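Local coordinates for protein plasmid stabilization system (Mesorhizobium opportunistum, PDB 5CEG) that probably acts as the ParE-type toxin of a type II toxin-antitoxin system, a member of the RelE toxin family, at residues B[40-43]-B[44-47]; B[22-25]-B[26-30]. All coordinates share one frame; numbering follows the deposited sequence. Where two conformers were deposited one is given.

Overall arrangement
Both contacts are the N-terminal turns of helices, each opened by an N-cap side chain, and the two helices follow each other in the chain. Interaction 2 (22-30) comes first, where strand 18-21 gives way to helix 23-37; interaction 1 (40-47) begins helix 41-60 after a short connection. Their centres lie about 17 Å apart and their nearest atoms about 7 Å apart, without touching. Together the helices form the hairpin that precedes most of the mixed sheet, as in the RelE/ParE toxin fold. Interaction 2 sits close to strand 100-108, whereas interaction 1 lies farther from the chain centre, at the turn between the helices. Other protein chains of the assembly approach both contacts.

Interaction 1. Residues B[40-43]-B[44-47]; sequences NIRA and ADRY
The guanidinium of Arg-42 meets the carboxylate of Asp-45 edge-on, the two planes only 22° from coplanar; in the conformer given, Ile-41 CG2 lies over one face of the Arg-42 guanidinium, toward its rim. The Arg-46 guanidinium, by contrast, lays a face against the backbone, over Arg-42 O and Ala-43 CA, and presents its edge to a water. These groups decorate the N-terminal turns of helix 41-60, whose N-cap is Asn-40: Asn-40 OD1 accepts from Ala-43 N at 3.0 Å, with the donor well above the amide plane. In the i to i+3 salt bridge, Arg-42 NH1 reaches Asp-45 OD2 at 2.9 Å, nearly straight at 172°. The Arg-42 chain bends at chi2 and chi3, which folds it back alongside Asp-45. The carboxylate is shared: Asp-45 OD1 also bonds Tyr-33 OH of helix 23-37, and a basic side chain of another protein chain adds salt bridges. Ala-43 and Ala-44 pack on Ile-36 of helix 23-37, and Ala-44 also touches Tyr-33. The water at the Arg-46 edge accepts from Arg-46 NH2 at 2.8 Å. It also accepts from Asn-40 ND2, 3.1 Å away, and so joins Arg-46 to the N-cap side chain.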
ATOM      1  N   ASN B  40      29.483  -1.402  -4.007  1.00 19.18           N
ATOM      2  CA  ASN B  40      29.830   0.021  -3.951  1.00 16.49           C
ATOM      3  C   ASN B  40      30.486   0.345  -2.617  1.00 15.27           C
ATOM      4  O   ASN B  40      29.819   0.690  -1.633  1.00 14.62           O
ATOM      5  CB  ASN B  40      28.581   0.880  -4.172  1.00 15.70           C
ATOM      6  CG  ASN B  40      28.896   2.362  -4.373  1.00 23.71           C
ATOM      7  OD1 ASN B  40      29.892   2.878  -3.876  1.00 17.18           O
ATOM      8  ND2 ASN B  40      28.016   3.055  -5.092  1.00 29.14           N
ATOM      9  N   ILE B  41      31.807   0.235  -2.590  1.00 16.06           N
ATOM     10  CA  ILE B  41      32.557   0.406  -1.362  0.51 14.84           C
ATOM     11  C   ILE B  41      32.499   1.865  -0.870  1.00 14.75           C
ATOM     12  O   ILE B  41      32.495   2.129   0.332  1.00 14.39           O
ATOM     13  CB  ILE B  41      34.024  -0.073  -1.570  0.51 18.92           C
ATOM     14  CG1 ILE B  41      34.691  -0.409  -0.236  0.51 20.38           C
ATOM     15  CG2 ILE B  41      34.822   0.904  -2.425  0.51 21.69           C
ATOM     16  CD1 ILE B  41      34.130  -1.648   0.414  0.51 22.80           C
ATOM     17  N   ARG B  42      32.425   2.821  -1.796  1.00 14.05           N
ATOM     18  CA  ARG B  42      32.320   4.214  -1.380  1.00 15.56           C
ATOM     19  C   ARG B  42      31.013   4.465  -0.627  1.00 13.49           C
ATOM     20  O   ARG B  42      30.990   5.192   0.358  1.00 13.74           O
ATOM     21  CB  ARG B  42      32.432   5.162  -2.577  1.00 16.13           C
ATOM     22  CG  ARG B  42      33.807   5.151  -3.252  1.00 22.93           C
ATOM     23  CD  ARG B  42      34.932   5.730  -2.376  1.00 27.56           C
ATOM     24  NE  ARG B  42      35.425   4.804  -1.354  1.00 27.42           N
ATOM     25  CZ  ARG B  42      36.321   3.845  -1.576  1.00 31.19           C
ATOM     26  NH1 ARG B  42      36.713   3.051  -0.586  1.00 35.08           N
ATOM     27  NH2 ARG B  42      36.821   3.666  -2.789  1.00 27.91           N
ATOM     28  N   ALA B  43      29.929   3.840  -1.076  1.00 14.66           N
ATOM     29  CA  ALA B  43      28.663   3.969  -0.362  1.00 13.47           C
ATOM     30  C   ALA B  43      28.725   3.311   1.010  1.00 12.64           C
ATOM     31  O   ALA B  43      28.155   3.826   1.973  1.00 13.68           O
ATOM     32  CB  ALA B  43      27.520   3.365  -1.178  1.00 13.96           C
ATOM     33  N   ALA B  44      29.408   2.173   1.096  1.00 11.56           N
ATOM     34  CA  ALA B  44      29.561   1.495   2.373  1.00 11.40           C
ATOM     35  C   ALA B  44      30.316   2.406   3.342  1.00 13.98           C
ATOM     36  O   ALA B  44      29.896   2.615   4.483  1.00 12.33           O
ATOM     37  CB  ALA B  44      30.290   0.165   2.195  1.00 11.34           C
ATOM     38  N   ASP B  45      31.415   2.979   2.868  1.00 13.28           N
ATOM     39  CA  ASP B  45      32.167   3.921   3.685  1.00 12.31           C
ATOM     40  C   ASP B  45      31.334   5.121   4.133  1.00 12.16           C
ATOM     41  O   ASP B  45      31.451   5.548   5.282  1.00 13.15           O
ATOM     42  CB  ASP B  45      33.404   4.424   2.933  1.00 13.27           C
ATOM     43  CG  ASP B  45      34.532   3.416   2.922  1.00 18.37           C
ATOM     44  OD1 ASP B  45      34.602   2.567   3.839  1.00 19.75           O
ATOM     45  OD2 ASP B  45      35.363   3.491   1.996  1.00 18.98           O
ATOM     46  N   ARG B  46      30.492   5.659   3.249  1.00 13.04           N
ATOM     47  CA  ARG B  46      29.666   6.807   3.619  1.00 13.87           C
ATOM     48  C   ARG B  46      28.656   6.444   4.705  1.00 14.02           C
ATOM     49  O   ARG B  46      28.437   7.233   5.619  1.00 13.73           O
ATOM     50  CB  ARG B  46      28.948   7.389   2.400  1.00 18.36           C
ATOM     51  CG  ARG B  46      29.877   8.161   1.459  1.00 26.99           C
ATOM     52  CD  ARG B  46      29.097   8.980   0.427  1.00 29.02           C
ATOM     53  NE  ARG B  46      28.276   8.146  -0.450  1.00 31.74           N
ATOM     54  CZ  ARG B  46      28.697   7.622  -1.600  1.00 30.37           C
ATOM     55  NH1 ARG B  46      29.938   7.836  -2.016  1.00 38.55           N
ATOM     56  NH2 ARG B  46      27.878   6.879  -2.334  1.00 32.73           N
ATOM     57  N   TYR B  47      28.055   5.255   4.626  1.00 12.66           N
ATOM     58  CA  TYR B  47      27.121   4.843   5.675  1.00 11.75           C
ATOM     59  C   TYR B  47      27.845   4.742   7.021  1.00 13.61           C
ATOM     60  O   TYR B  47      27.296   5.139   8.053  1.00 12.35           O
ATOM     61  CB  TYR B  47      26.443   3.502   5.348  1.00 10.57           C
ATOM     62  CG  TYR B  47      25.365   3.553   4.285  1.00 13.46           C
ATOM     63  CD1 TYR B  47      24.476   4.614   4.206  1.00 16.67           C
ATOM     64  CD2 TYR B  47      25.230   2.518   3.373  1.00 14.43           C
ATOM     65  CE1 TYR B  47      23.476   4.641   3.227  1.00 15.06           C
ATOM     66  CE2 TYR B  47      24.256   2.541   2.387  1.00 15.11           C
ATOM     67  CZ  TYR B  47      23.383   3.597   2.324  1.00 14.17           C
ATOM     68  OH  TYR B  47      22.410   3.606   1.347  1.00 20.58           O
TER
HETATM   69  O   HOH W   1      28.392   6.180  -4.968  1.00 35.06           O

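Interaction 2. Residues B[22-25]-B[26-30]; sequences SPTA and KADLI
Asp-28 folds its carboxylate back over the preceding turn, bringing CG to 3.2 Å from Thr-24 O and OD2 to 3.7 Å from Ala-25 CA. The setting is the N-terminus of helix 23-37, entered directly from strand 18-21. Ser-22 is the N-cap: Ser-22 OG accepts from Ala-25 N at 2.9 Å and is also hydrogen-bonded to Val-104 O, so one hydroxyl joins the helix start to strand 100-108. Backbone bonds then run from residue to residue four apart, beginning with Lys-26 N to Ser-22 O at 3.0 Å.

The close-packed side faces the sheet. Ala-25 is buried, and Leu-29 rests its CG 3.5 Å from Ala-25 O and packs on Val-106. Asp-28 sits beside them; with CG beside its own backbone N (chi1 -68°), the carboxylate turns back toward Thr-24 O. Thr-24 CG2 only grazes this carboxylate, 4.1 Å from Asp-28 OD1, and its side chain also touches Arg-105. The other flank is looser. Ala-27 is exposed, and Lys-26 runs outward from the helix, fully extended, to a long, weak ion pair with an acidic side chain of another protein chain.

Asp-28 OD2 comes near the acceptor Thr-24 O, yet it is a salt-bridge partner of Arg-105 NE and takes a hydrogen bond from Val-106 N. These two donors, probably helped by the position near the helix N-terminus, would stabilise the ionised carboxylate; the same bonds tie helix 23-37 to strand 100-108.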
ATOM      1  N   SER B  22      25.625  -3.400  21.558  1.00 11.33           N
ATOM      2  CA  SER B  22      25.414  -4.822  21.782  1.00 11.33           C
ATOM      3  C   SER B  22      26.166  -5.631  20.730  1.00  9.94           C
ATOM      4  O   SER B  22      26.409  -5.162  19.618  1.00 10.82           O
ATOM      5  CB  SER B  22      23.919  -5.163  21.748  1.00 10.32           C
ATOM      6  OG  SER B  22      23.478  -5.269  20.397  1.00 11.64           O
ATOM      7  N   PRO B  23      26.544  -6.873  21.065  1.00  9.82           N
ATOM      8  CA  PRO B  23      27.136  -7.728  20.035  1.00 12.00           C
ATOM      9  C   PRO B  23      26.292  -7.803  18.760  1.00 10.77           C
ATOM     10  O   PRO B  23      26.853  -7.773  17.660  1.00 10.83           O
ATOM     11  CB  PRO B  23      27.214  -9.090  20.732  1.00 14.27           C
ATOM     12  CG  PRO B  23      27.448  -8.721  22.160  1.00 13.40           C
ATOM     13  CD  PRO B  23      26.596  -7.492  22.401  1.00 12.46           C
ATOM     14  N   THR B  24      24.972  -7.881  18.899  1.00 11.00           N
ATOM     15  CA  THR B  24      24.129  -7.917  17.705  1.00 10.29           C
ATOM     16  C   THR B  24      24.203  -6.606  16.916  1.00  9.47           C
ATOM     17  O   THR B  24      24.204  -6.635  15.681  1.00 10.70           O
ATOM     18  CB  THR B  24      22.661  -8.203  18.033  1.00 11.39           C
ATOM     19  OG1 THR B  24      22.579  -9.318  18.934  1.00 13.21           O
ATOM     20  CG2 THR B  24      21.919  -8.561  16.746  1.00 13.58           C
ATOM     21  N   ALA B  25      24.289  -5.468  17.610  1.00 10.17           N
ATOM     22  CA  ALA B  25      24.397  -4.192  16.896  1.00  9.68           C
ATOM     23  C   ALA B  25      25.698  -4.112  16.095  1.00  9.83           C
ATOM     24  O   ALA B  25      25.722  -3.579  14.996  1.00 10.58           O
ATOM     25  CB  ALA B  25      24.297  -3.019  17.863  1.00  9.66           C
ATOM     26  N   LYS B  26      26.792  -4.615  16.668  1.00  9.77           N
ATOM     27  CA  LYS B  26      28.037  -4.688  15.911  1.00 11.24           C
ATOM     28  C   LYS B  26      27.857  -5.544  14.656  1.00 11.03           C
ATOM     29  O   LYS B  26      28.304  -5.174  13.576  1.00 11.43           O
ATOM     30  CB  LYS B  26      29.165  -5.250  16.784  1.00 12.16           C
ATOM     31  CG  LYS B  26      30.491  -5.335  16.054  1.00 15.28           C
ATOM     32  CD  LYS B  26      31.566  -5.956  16.954  1.00 22.85           C
ATOM     33  CE  LYS B  26      32.894  -6.098  16.217  1.00 40.24           C
ATOM     34  NZ  LYS B  26      33.971  -6.597  17.124  1.00 41.42           N
ATOM     35  N   ALA B  27      27.172  -6.679  14.802  1.00 11.88           N
ATOM     36  CA  ALA B  27      26.882  -7.538  13.665  1.00 12.60           C
ATOM     37  C   ALA B  27      26.019  -6.823  12.627  1.00  9.47           C
ATOM     38  O   ALA B  27      26.220  -7.006  11.417  1.00 12.16           O
ATOM     39  CB  ALA B  27      26.198  -8.836  14.137  1.00 10.77           C
ATOM     40  N   ASP B  28      25.062  -6.013  13.091  1.00  9.96           N
ATOM     41  CA  ASP B  28      24.224  -5.237  12.179  1.00 10.12           C
ATOM     42  C   ASP B  28      25.109  -4.329  11.335  1.00 10.57           C
ATOM     43  O   ASP B  28      24.924  -4.233  10.129  1.00 10.59           O
ATOM     44  CB  ASP B  28      23.203  -4.371  12.937  1.00  9.58           C
ATOM     45  CG  ASP B  28      22.128  -5.177  13.656  1.00  9.81           C
ATOM     46  OD1 ASP B  28      21.830  -6.331  13.267  1.00 12.67           O
ATOM     47  OD2 ASP B  28      21.567  -4.615  14.614  1.00  9.42           O
ATOM     48  N   LEU B  29      26.054  -3.648  11.991  1.00  9.76           N
ATOM     49  CA  LEU B  29      26.958  -2.729  11.293  1.00 10.80           C
ATOM     50  C   LEU B  29      27.794  -3.453  10.236  1.00  9.81           C
ATOM     51  O   LEU B  29      27.981  -2.954   9.130  1.00 11.58           O
ATOM     52  CB  LEU B  29      27.883  -2.017  12.290  1.00 10.27           C
ATOM     53  CG  LEU B  29      27.242  -0.975  13.218  1.00 10.89           C
ATOM     54  CD1 LEU B  29      28.269  -0.475  14.258  1.00 11.49           C
ATOM     55  CD2 LEU B  29      26.680   0.201  12.409  1.00 12.73           C
ATOM     56  N   ILE B  30      28.322  -4.621  10.581  1.00  9.83           N
ATOM     57  CA  ILE B  30      29.103  -5.382   9.620  0.53 10.65           C
ATOM     58  C   ILE B  30      28.232  -5.822   8.437  1.00 12.34           C
ATOM     59  O   ILE B  30      28.642  -5.697   7.285  1.00 12.36           O
ATOM     60  CB  ILE B  30      29.763  -6.591  10.282  0.53 11.94           C
ATOM     61  CG1 ILE B  30      30.783  -6.099  11.312  0.53 14.62           C
ATOM     62  CG2 ILE B  30      30.427  -7.490   9.237  0.53 14.54           C
ATOM     63  CD1 ILE B  30      31.379  -7.185  12.156  0.53 14.24           C
TER